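Local coordinates for protein transcriptional regulator (NtrC family) (Aquifex aeolicus, PDB 3DZD) that probably activates sigma54-dependent transcription as an ATP-hydrolysing response regulator, here held in the inactive, ADP-bound state, at residues A[2-7]-A[37-42]; A[166-171]-A[294-299]; A[193-198]-A[232-237]. One frame throughout, in Å; residues are numbered along the deposited sequence.

Contact 1. Residues A[2-7]-A[37-42]; sequences RVLVVD and EKKIKE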
loop_
_atom_site.group_PDB
_atom_site.type_symbol
_atom_site.label_atom_id
_atom_site.label_comp_id
_atom_site.label_asym_id
_atom_site.label_seq_id
_atom_site.Cartn_x
_atom_site.Cartn_y
_atom_site.Cartn_z
ATOM N N ARG A 2 -23.612 6.932 -0.989
ATOM C CA ARG A 2 -24.885 6.531 -1.576
ATOM C C ARG A 2 -25.190 5.046 -1.403
ATOM O O ARG A 2 -24.285 4.219 -1.345
ATOM C CB ARG A 2 -24.936 6.896 -3.053
ATOM C CG ARG A 2 -25.009 8.382 -3.310
ATOM C CD ARG A 2 -25.544 8.649 -4.696
ATOM N NE ARG A 2 -25.530 10.066 -5.047
ATOM C CZ ARG A 2 -26.299 10.988 -4.475
ATOM N NH1 ARG A 2 -27.139 10.656 -3.501
ATOM N NH2 ARG A 2 -26.218 12.251 -4.872
ATOM N N VAL A 3 -26.476 4.719 -1.310
ATOM C CA VAL A 3 -26.914 3.331 -1.212
ATOM C C VAL A 3 -28.196 3.145 -2.004
ATOM O O VAL A 3 -29.187 3.813 -1.734
ATOM C CB VAL A 3 -27.175 2.912 0.254
ATOM C CG1 VAL A 3 -27.664 1.468 0.324
ATOM C CG2 VAL A 3 -25.917 3.098 1.093
ATOM N N LEU A 4 -28.179 2.253 -2.988
ATOM C CA LEU A 4 -29.387 1.984 -3.761
ATOM C C LEU A 4 -30.095 0.772 -3.191
ATOM O O LEU A 4 -29.498 -0.296 -3.061
ATOM C CB LEU A 4 -29.069 1.749 -5.246
ATOM C CG LEU A 4 -30.241 1.278 -6.123
ATOM C CD1 LEU A 4 -31.299 2.368 -6.286
ATOM C CD2 LEU A 4 -29.755 0.799 -7.483
ATOM N N VAL A 5 -31.366 0.951 -2.845
ATOM C CA VAL A 5 -32.186 -0.124 -2.299
ATOM C C VAL A 5 -33.210 -0.581 -3.327
ATOM O O VAL A 5 -34.113 0.177 -3.694
ATOM C CB VAL A 5 -32.922 0.310 -1.018
ATOM C CG1 VAL A 5 -33.725 -0.855 -0.460
ATOM C CG2 VAL A 5 -31.935 0.806 0.024
ATOM N N VAL A 6 -33.048 -1.817 -3.797
ATOM C CA VAL A 6 -33.937 -2.405 -4.793
ATOM C C VAL A 6 -34.855 -3.458 -4.166
ATOM O O VAL A 6 -34.388 -4.516 -3.735
ATOM C CB VAL A 6 -33.137 -3.078 -5.919
ATOM C CG1 VAL A 6 -34.064 -3.503 -7.037
ATOM C CG2 VAL A 6 -32.065 -2.135 -6.441
ATOM N N ASP A 7 -36.157 -3.173 -4.122
ATOM C CA ASP A 7 -37.112 -4.092 -3.505
ATOM C C ASP A 7 -38.557 -3.794 -3.892
ATOM O O ASP A 7 -38.923 -2.650 -4.159
ATOM C CB ASP A 7 -36.969 -4.089 -1.975
ATOM C CG ASP A 7 -37.577 -5.334 -1.320
ATOM O OD1 ASP A 7 -36.829 -6.123 -0.708
ATOM O OD2 ASP A 7 -38.802 -5.532 -1.411
ATOM N N GLU A 37 -32.011 -0.464 -13.208
ATOM C CA GLU A 37 -31.076 -0.344 -14.326
ATOM C C GLU A 37 -30.886 1.111 -14.718
ATOM O O GLU A 37 -29.773 1.559 -14.992
ATOM C CB GLU A 37 -31.577 -1.141 -15.527
ATOM C CG GLU A 37 -31.638 -2.632 -15.278
ATOM C CD GLU A 37 -32.239 -3.395 -16.439
ATOM O OE1 GLU A 37 -33.005 -2.790 -17.220
ATOM O OE2 GLU A 37 -31.952 -4.606 -16.564
ATOM N N LYS A 38 -31.991 1.842 -14.741
ATOM C CA LYS A 38 -31.960 3.270 -14.991
ATOM C C LYS A 38 -30.949 3.932 -14.063
ATOM O O LYS A 38 -29.955 4.511 -14.512
ATOM C CB LYS A 38 -33.353 3.856 -14.756
ATOM C CG LYS A 38 -33.405 5.365 -14.615
ATOM C CD LYS A 38 -33.376 6.047 -15.963
ATOM C CE LYS A 38 -33.919 7.454 -15.855
ATOM N NZ LYS A 38 -33.304 8.170 -14.704
ATOM N N LYS A 39 -31.196 3.827 -12.762
ATOM C CA LYS A 39 -30.386 4.542 -11.781
ATOM C C LYS A 39 -28.922 4.099 -11.730
ATOM O O LYS A 39 -28.032 4.912 -11.474
ATOM C CB LYS A 39 -31.047 4.494 -10.402
ATOM C CG LYS A 39 -32.131 5.546 -10.254
ATOM C CD LYS A 39 -33.124 5.231 -9.161
ATOM C CE LYS A 39 -34.085 6.395 -9.002
ATOM N NZ LYS A 39 -35.272 6.013 -8.217
ATOM N N ILE A 40 -28.671 2.824 -11.992
ATOM C CA ILE A 40 -27.309 2.299 -11.955
ATOM C C ILE A 40 -26.447 2.908 -13.066
ATOM O O ILE A 40 -25.327 3.364 -12.819
ATOM C CB ILE A 40 -27.312 0.754 -12.039
ATOM C CG1 ILE A 40 -27.924 0.163 -10.768
ATOM C CG2 ILE A 40 -25.917 0.216 -12.268
ATOM C CD1 ILE A 40 -28.102 -1.332 -10.813
ATOM N N LYS A 41 -26.984 2.930 -14.284
ATOM C CA LYS A 41 -26.271 3.464 -15.442
ATOM C C LYS A 41 -26.109 4.974 -15.320
ATOM O O LYS A 41 -25.211 5.572 -15.916
ATOM C CB LYS A 41 -27.027 3.125 -16.732
ATOM C CG LYS A 41 -27.094 1.636 -17.043
ATOM C CD LYS A 41 -28.297 1.290 -17.905
ATOM C CE LYS A 41 -28.194 1.909 -19.289
ATOM N NZ LYS A 41 -29.397 1.629 -20.125
ATOM N N GLU A 42 -26.989 5.576 -14.532
ATOM C CA GLU A 42 -27.069 7.020 -14.392
ATOM C C GLU A 42 -26.094 7.530 -13.330
ATOM O O GLU A 42 -25.459 8.576 -13.497
ATOM C CB GLU A 42 -28.503 7.391 -14.011
ATOM C CG GLU A 42 -28.832 8.871 -14.013
ATOM C CD GLU A 42 -30.269 9.135 -13.584
ATOM O OE1 GLU A 42 -30.714 8.543 -12.574
ATOM O OE2 GLU A 42 -30.955 9.931 -14.258
#
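Leu-4 of strand 2-6 and Ile-40 of helix 33-42 meet in the hydrophobic core of the receiver domain, a CheY-like alpha/beta fold with a parallel sheet in the strand order 2-1-3-4-5. The two backbones stay well apart, with 8.5 Å between CA of Leu-4 and CA of Ile-40, and side chains alone bridge the gap. The apolar contact is small: Leu-4 CD2 comes to 3.8 Å from Ile-40 CG1, and the two side chains cross at about a right angle. Leu-4 carries its CG anti to the backbone N (chi1 172°), sending its methyl groups off the sheet to the helix. Its other methyl, CD1, lies 4.4 Å from CD of Lys-39, so the aliphatic part of the lysine extends the oily patch by one residue. Phe-62 of helix 62-69 touches Ile-40 and Phe-45 touches Leu-4, while Val-3 and Val-5 turn to Leu-20 of helix 10-22 on the other face of the sheet.

The polar interactions belong to the edges. Lys-39 leads its amine away from Leu-4 to a salt bridge with Glu-35 and a hydrogen bond to Thr-29 O. Farther out on the helix, Lys-38 NZ forms a salt bridge of 3.0 Å with Glu-42 OE2, approaching from above the carboxylate plane (51° out of it). Across the dimer, Ile-40 O accepts a hydrogen bond from Gln-258 of the second subunit, and Arg-2 forms a salt bridge with Glu-261 of that subunit.

No hydrogen bond or salt bridge joins the strand to the helix. The contact therefore rests on shape and on the exclusion of water, while the charged ends of Lys-38, Lys-39 and Glu-42 find their partners at the margin of the apolar patch.

Contact 2. Residues A[166-171]-A[294-299]; sequences EIVARL and FQIYLP. With ADP (adenosine-5'-diphosphate), chain C.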
loop_
_atom_site.group_PDB
_atom_site.type_symbol
_atom_site.label_atom_id
_atom_site.label_comp_id
_atom_site.label_asym_id
_atom_site.label_seq_id
_atom_site.Cartn_x
_atom_site.Cartn_y
_atom_site.Cartn_z
ATOM N N GLU A 166 17.053 -6.542 -5.993
ATOM C CA GLU A 166 15.707 -6.295 -5.490
ATOM C C GLU A 166 14.652 -6.342 -6.598
ATOM O O GLU A 166 13.543 -6.849 -6.399
ATOM C CB GLU A 166 15.620 -4.969 -4.723
ATOM C CG GLU A 166 14.179 -4.555 -4.432
ATOM C CD GLU A 166 14.048 -3.381 -3.464
ATOM O OE1 GLU A 166 14.851 -3.269 -2.507
ATOM O OE2 GLU A 166 13.106 -2.579 -3.659
ATOM N N ILE A 167 14.988 -5.813 -7.767
ATOM C CA ILE A 167 14.068 -5.893 -8.895
ATOM C C ILE A 167 13.708 -7.338 -9.197
ATOM O O ILE A 167 12.543 -7.660 -9.423
ATOM C CB ILE A 167 14.647 -5.291 -10.168
ATOM C CG1 ILE A 167 14.817 -3.775 -10.020
ATOM C CG2 ILE A 167 13.753 -5.618 -11.337
ATOM C CD1 ILE A 167 15.183 -3.080 -11.319
ATOM N N VAL A 168 14.712 -8.210 -9.224
ATOM C CA VAL A 168 14.463 -9.602 -9.538
ATOM C C VAL A 168 13.532 -10.206 -8.486
ATOM O O VAL A 168 12.605 -10.954 -8.816
ATOM C CB VAL A 168 15.769 -10.414 -9.616
ATOM C CG1 VAL A 168 15.459 -11.883 -9.877
ATOM C CG2 VAL A 168 16.680 -9.852 -10.692
ATOM N N ALA A 169 13.789 -9.870 -7.226
ATOM C CA ALA A 169 12.981 -10.335 -6.102
ATOM C C ALA A 169 11.503 -9.916 -6.219
ATOM O O ALA A 169 10.605 -10.729 -5.990
ATOM C CB ALA A 169 13.582 -9.859 -4.788
ATOM N N ARG A 170 11.252 -8.661 -6.578
ATOM C CA ARG A 170 9.880 -8.191 -6.799
ATOM C C ARG A 170 9.227 -8.887 -7.976
ATOM O O ARG A 170 8.040 -9.223 -7.937
ATOM C CB ARG A 170 9.838 -6.678 -7.011
ATOM C CG ARG A 170 10.033 -5.888 -5.731
ATOM C CD ARG A 170 9.902 -4.392 -5.959
ATOM N NE ARG A 170 10.256 -3.669 -4.737
ATOM C CZ ARG A 170 9.431 -3.512 -3.701
ATOM N NH1 ARG A 170 8.199 -4.019 -3.746
ATOM N NH2 ARG A 170 9.834 -2.846 -2.625
ATOM N N LEU A 171 10.006 -9.095 -9.032
ATOM C CA LEU A 171 9.509 -9.820 -10.186
ATOM C C LEU A 171 9.050 -11.190 -9.744
ATOM O O LEU A 171 7.940 -11.609 -10.066
ATOM C CB LEU A 171 10.585 -9.934 -11.267
ATOM C CG LEU A 171 10.870 -8.611 -11.991
ATOM C CD1 LEU A 171 11.959 -8.777 -13.052
ATOM C CD2 LEU A 171 9.591 -8.041 -12.612
ATOM N N PHE A 294 16.820 -22.673 -4.696
ATOM C CA PHE A 294 17.052 -22.104 -6.023
ATOM C C PHE A 294 18.044 -20.956 -5.937
ATOM O O PHE A 294 18.097 -20.242 -4.942
ATOM C CB PHE A 294 15.766 -21.552 -6.628
ATOM C CG PHE A 294 14.748 -22.593 -6.939
ATOM C CD1 PHE A 294 15.046 -23.632 -7.806
ATOM C CD2 PHE A 294 13.478 -22.522 -6.378
ATOM C CE1 PHE A 294 14.100 -24.597 -8.095
ATOM C CE2 PHE A 294 12.528 -23.478 -6.663
ATOM C CZ PHE A 294 12.835 -24.522 -7.521
ATOM N N GLN A 295 18.812 -20.753 -6.995
ATOM C CA GLN A 295 19.740 -19.637 -7.023
ATOM C C GLN A 295 19.655 -18.894 -8.337
ATOM O O GLN A 295 19.248 -19.453 -9.351
ATOM C CB GLN A 295 21.175 -20.103 -6.801
ATOM C CG GLN A 295 21.409 -20.773 -5.470
ATOM C CD GLN A 295 22.879 -20.884 -5.154
ATOM O OE1 GLN A 295 23.396 -21.978 -4.921
ATOM N NE2 GLN A 295 23.572 -19.746 -5.156
ATOM N N ILE A 296 20.042 -17.622 -8.301
ATOM C CA ILE A 296 20.154 -16.819 -9.496
ATOM C C ILE A 296 21.387 -15.966 -9.312
ATOM O O ILE A 296 21.600 -15.401 -8.235
ATOM C CB ILE A 296 18.949 -15.877 -9.675
ATOM C CG1 ILE A 296 17.653 -16.668 -9.801
ATOM C CG2 ILE A 296 19.158 -14.957 -10.878
ATOM C CD1 ILE A 296 16.404 -15.820 -9.673
ATOM N N TYR A 297 22.192 -15.877 -10.363
ATOM C CA TYR A 297 23.370 -15.028 -10.366
ATOM C C TYR A 297 23.151 -13.851 -11.312
ATOM O O TYR A 297 22.897 -14.054 -12.492
ATOM C CB TYR A 297 24.597 -15.829 -10.814
ATOM C CG TYR A 297 25.824 -14.972 -10.975
ATOM C CD1 TYR A 297 26.518 -14.516 -9.868
ATOM C CD2 TYR A 297 26.279 -14.606 -12.228
ATOM C CE1 TYR A 297 27.631 -13.726 -10.003
ATOM C CE2 TYR A 297 27.393 -13.826 -12.380
ATOM C CZ TYR A 297 28.070 -13.385 -11.265
ATOM O OH TYR A 297 29.184 -12.588 -11.400
ATOM N N LEU A 298 23.228 -12.632 -10.791
ATOM C CA LEU A 298 23.186 -11.436 -11.630
ATOM C C LEU A 298 24.595 -10.964 -11.930
ATOM O O LEU A 298 25.334 -10.620 -11.020
ATOM C CB LEU A 298 22.440 -10.290 -10.932
ATOM C CG LEU A 298 21.022 -10.567 -10.453
ATOM C CD1 LEU A 298 20.342 -9.280 -9.973
ATOM C CD2 LEU A 298 20.218 -11.234 -11.564
ATOM N N PRO A 299 24.966 -10.921 -13.211
ATOM C CA PRO A 299 26.310 -10.474 -13.616
ATOM C C PRO A 299 26.527 -8.974 -13.377
ATOM O O PRO A 299 25.563 -8.217 -13.418
ATOM C CB PRO A 299 26.337 -10.737 -15.128
ATOM C CG PRO A 299 25.003 -11.293 -15.492
ATOM C CD PRO A 299 24.068 -11.144 -14.354
HETATM P PB ADP C . 20.868 -4.110 -5.555
HETATM O O1B ADP C . 19.472 -4.476 -5.092
HETATM O O2B ADP C . 21.802 -3.670 -4.450
HETATM O O3B ADP C . 21.510 -5.130 -6.447
HETATM P PA ADP C . 19.406 -1.924 -6.783
HETATM O O1A ADP C . 18.523 -2.584 -7.805
HETATM O O2A ADP C . 18.781 -1.555 -5.453
HETATM O O3A ADP C . 20.725 -2.841 -6.560
HETATM O "O5'" ADP C . 20.013 -0.579 -7.424
HETATM C "C5'" ADP C . 19.828 -0.283 -8.802
HETATM C "C4'" ADP C . 19.011 0.977 -9.012
HETATM O "O4'" ADP C . 18.771 1.056 -10.411
HETATM C "C3'" ADP C . 17.631 0.826 -8.408
HETATM O "O3'" ADP C . 17.043 2.124 -8.276
HETATM C "C2'" ADP C . 16.817 0.094 -9.441
HETATM O "O2'" ADP C . 15.523 0.701 -9.444
HETATM C "C1'" ADP C . 17.516 0.438 -10.740
HETATM N N9 ADP C . 17.790 -0.766 -11.552
HETATM C C8 ADP C . 18.673 -1.734 -11.243
HETATM N N7 ADP C . 18.721 -2.684 -12.197
HETATM C C5 ADP C . 17.846 -2.324 -13.152
HETATM C C6 ADP C . 17.397 -2.899 -14.438
HETATM N N6 ADP C . 17.918 -4.070 -14.895
HETATM N N1 ADP C . 16.471 -2.216 -15.135
HETATM C C2 ADP C . 15.965 -1.054 -14.680
HETATM N N3 ADP C . 16.318 -0.475 -13.519
HETATM C C4 ADP C . 17.239 -1.057 -12.727
#
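Two flat groups flank helix 165-176 away from the seam where Val-168 meets Ile-296 and Leu-298: the adenine of ADP and the guanidinium of Arg-170. One face of the adenine is covered by Ile-167, whose CD1 stands almost straight above C4 of ADP at 3.2 Å. The guanidinium has Glu-166 OE2 at its edge, nearly in its plane: Arg-170 NE donates to that oxygen over 3.2 Å, on the anti side of the carboxylate and tilted 32° out of the carboxylate plane, in a salt bridge along the helix. This is the P-loop NTPase core, with helix 165-176 following the phosphate-binding loop; Gly-162 N and Lys-165 N also bind ADP, and Glu-166 N adds a weak hydrogen bond to O1B of ADP.

Strand 294-297 is the outermost strand beside 155-158. Ile-145 on helix 136-149 also touches Val-168, so two helices share this edge of the sheet. Val-168 and Ile-296 reach toward each other tip to tip, with CG1 of the valine 4.1 Å from CD1 of the isoleucine. Val-168 and Leu-298 instead slide past each other in opposite directions, and the leucine fork straddles one methyl: Val-168 CG2 lies 3.8 Å from Leu-298 CD1 and 3.9 Å from Leu-298 CD2.

Contact 3. Residues A[193-198]-A[232-237]; sequences ELAESE and GELDQR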
loop_
_atom_site.group_PDB
_atom_site.type_symbol
_atom_site.label_atom_id
_atom_site.label_comp_id
_atom_site.label_asym_id
_atom_site.label_seq_id
_atom_site.Cartn_x
_atom_site.Cartn_y
_atom_site.Cartn_z
ATOM N N GLU A 193 22.159 -5.009 15.851
ATOM C CA GLU A 193 21.210 -5.843 16.580
ATOM C C GLU A 193 19.771 -5.329 16.577
ATOM O O GLU A 193 18.896 -5.915 17.215
ATOM C CB GLU A 193 21.711 -6.083 18.006
ATOM C CG GLU A 193 22.887 -7.053 18.065
ATOM C CD GLU A 193 23.855 -6.747 19.190
ATOM O OE1 GLU A 193 23.691 -5.698 19.847
ATOM O OE2 GLU A 193 24.784 -7.553 19.411
ATOM N N LEU A 194 19.529 -4.240 15.856
ATOM C CA LEU A 194 18.162 -3.814 15.573
ATOM C C LEU A 194 17.506 -4.775 14.585
ATOM O O LEU A 194 16.284 -4.799 14.436
ATOM C CB LEU A 194 18.141 -2.393 15.013
ATOM C CG LEU A 194 17.528 -1.318 15.916
ATOM C CD1 LEU A 194 18.294 -1.170 17.234
ATOM C CD2 LEU A 194 17.437 0.018 15.178
ATOM N N ALA A 195 18.336 -5.563 13.913
ATOM C CA ALA A 195 17.858 -6.549 12.956
ATOM C C ALA A 195 16.893 -7.531 13.613
ATOM O O ALA A 195 15.767 -7.694 13.153
ATOM C CB ALA A 195 19.027 -7.288 12.327
ATOM N N GLU A 196 17.334 -8.174 14.691
ATOM C CA GLU A 196 16.497 -9.142 15.396
ATOM C C GLU A 196 15.141 -8.556 15.789
ATOM O O GLU A 196 14.162 -9.284 15.951
ATOM C CB GLU A 196 17.213 -9.678 16.636
ATOM C CG GLU A 196 16.370 -10.623 17.479
ATOM C CD GLU A 196 17.169 -11.297 18.578
ATOM O OE1 GLU A 196 18.387 -11.035 18.675
ATOM O OE2 GLU A 196 16.580 -12.086 19.347
ATOM N N SER A 197 15.090 -7.238 15.936
ATOM C CA SER A 197 13.857 -6.554 16.299
ATOM C C SER A 197 13.000 -6.264 15.074
ATOM O O SER A 197 11.774 -6.351 15.123
ATOM C CB SER A 197 14.179 -5.244 17.017
ATOM O OG SER A 197 13.080 -4.352 16.958
ATOM N N GLU A 198 13.655 -5.902 13.979
ATOM C CA GLU A 198 12.962 -5.635 12.726
ATOM C C GLU A 198 12.232 -6.877 12.244
ATOM O O GLU A 198 11.144 -6.791 11.678
ATOM C CB GLU A 198 13.963 -5.186 11.661
ATOM C CG GLU A 198 14.420 -3.766 11.829
ATOM C CD GLU A 198 13.320 -2.785 11.511
ATOM O OE1 GLU A 198 12.952 -2.681 10.321
ATOM O OE2 GLU A 198 12.825 -2.119 12.450
ATOM N N GLY A 232 23.983 -11.992 4.342
ATOM C CA GLY A 232 25.298 -12.294 4.891
ATOM C C GLY A 232 25.714 -11.413 6.066
ATOM O O GLY A 232 26.629 -11.757 6.813
ATOM N N GLU A 233 25.038 -10.278 6.240
ATOM C CA GLU A 233 25.373 -9.337 7.309
ATOM C C GLU A 233 24.630 -9.586 8.614
ATOM O O GLU A 233 24.695 -8.766 9.524
ATOM C CB GLU A 233 25.104 -7.902 6.867
ATOM C CG GLU A 233 25.908 -7.454 5.673
ATOM C CD GLU A 233 27.405 -7.487 5.916
ATOM O OE1 GLU A 233 27.831 -7.720 7.070
ATOM O OE2 GLU A 233 28.158 -7.270 4.940
ATOM N N LEU A 234 23.923 -10.706 8.709
ATOM C CA LEU A 234 23.153 -11.020 9.909
ATOM C C LEU A 234 24.034 -11.586 11.014
ATOM O O LEU A 234 24.875 -12.449 10.755
ATOM C CB LEU A 234 22.052 -12.041 9.597
ATOM C CG LEU A 234 20.800 -11.599 8.851
ATOM C CD1 LEU A 234 19.899 -12.800 8.614
ATOM C CD2 LEU A 234 20.073 -10.519 9.626
ATOM N N ASP A 235 23.817 -11.116 12.241
ATOM C CA ASP A 235 24.464 -11.687 13.418
ATOM C C ASP A 235 24.318 -13.199 13.385
ATOM O O ASP A 235 23.316 -13.716 12.901
ATOM C CB ASP A 235 23.814 -11.157 14.701
ATOM C CG ASP A 235 23.946 -9.648 14.853
ATOM O OD1 ASP A 235 24.471 -8.990 13.929
ATOM O OD2 ASP A 235 23.521 -9.119 15.902
ATOM N N GLN A 236 25.306 -13.917 13.904
ATOM C CA GLN A 236 25.200 -15.368 13.939
ATOM C C GLN A 236 24.162 -15.785 14.971
ATOM O O GLN A 236 23.825 -16.964 15.100
ATOM C CB GLN A 236 26.554 -16.022 14.210
ATOM C CG GLN A 236 26.581 -17.502 13.862
ATOM C CD GLN A 236 27.790 -17.882 13.030
ATOM O OE1 GLN A 236 28.632 -17.037 12.722
ATOM N NE2 GLN A 236 27.877 -19.154 12.656
ATOM N N ARG A 237 23.650 -14.798 15.696
ATOM C CA ARG A 237 22.561 -15.015 16.633
ATOM C C ARG A 237 21.233 -14.977 15.891
ATOM O O ARG A 237 20.376 -15.841 16.087
ATOM C CB ARG A 237 22.583 -13.946 17.730
ATOM C CG ARG A 237 21.486 -14.108 18.761
ATOM C CD ARG A 237 21.899 -13.545 20.115
ATOM N NE ARG A 237 21.026 -14.041 21.174
ATOM C CZ ARG A 237 19.800 -13.581 21.386
ATOM N NH1 ARG A 237 19.318 -12.615 20.614
ATOM N NH2 ARG A 237 19.056 -14.083 22.361
HETATM O O HOH W 1 21.609 -10.890 17.945
#
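Glu-196 and Arg-237 are both extended, each with CG anti to its own backbone N, and their side chains meet at a slant, with carboxylate and guanidinium planes 34° apart. Arg-237 NH1 carries the salt bridge, 2.7 Å from Glu-196 OE1, which sits at the guanidinium edge. Glu-193 and Asp-235 cross at about a right angle, their carboxylates turned 79° apart; Asp-235 OD2 lies 3.1 Å from CG of Glu-193 but 4.0 Å from OE2 of Glu-193. These like charges are near enough that each would probably raise the other's proton affinity. A water links Asp-235 OD2 weakly to Glu-196 OE1. Replacing Glu-196 by an alanine would probably leave Arg-237 without its carboxylate mate across this contact, set its guanidinium free to turn, and break the water link.

Beneath the charges, Ala-195 CB packs loosely on Leu-234 CD2 at 4.3 Å. Helix 195-200, which precedes the GAFTGA sequence of sigma54 activators, is thus tied to the start of helix 236-248: Leu-234 also rests on Leu-242 of that helix, Glu-196 on its Lys-241, and Ser-197 on Phe-207 within GAFTGA.

How the contacts relate
Contact 1 belongs to the receiver domain, whereas contacts 2 and 3 share the sigma-54 interaction domain. The centre of contact 1 is about 49 Å from that of contact 2 and about 56 Å from that of contact 3, and no atoms touch; within the dimer, 2-7 and 37-42 instead meet the second subunit. Contacts 2 and 3 have centres about 22 Å apart and nearest atoms about 12 Å apart, both segments of contact 3 falling between 166-171 and 294-299 in sequence. Contact 2 alone adjoins ADP; contact 3 lies farther out, beside the element expected to engage sigma54 in this family.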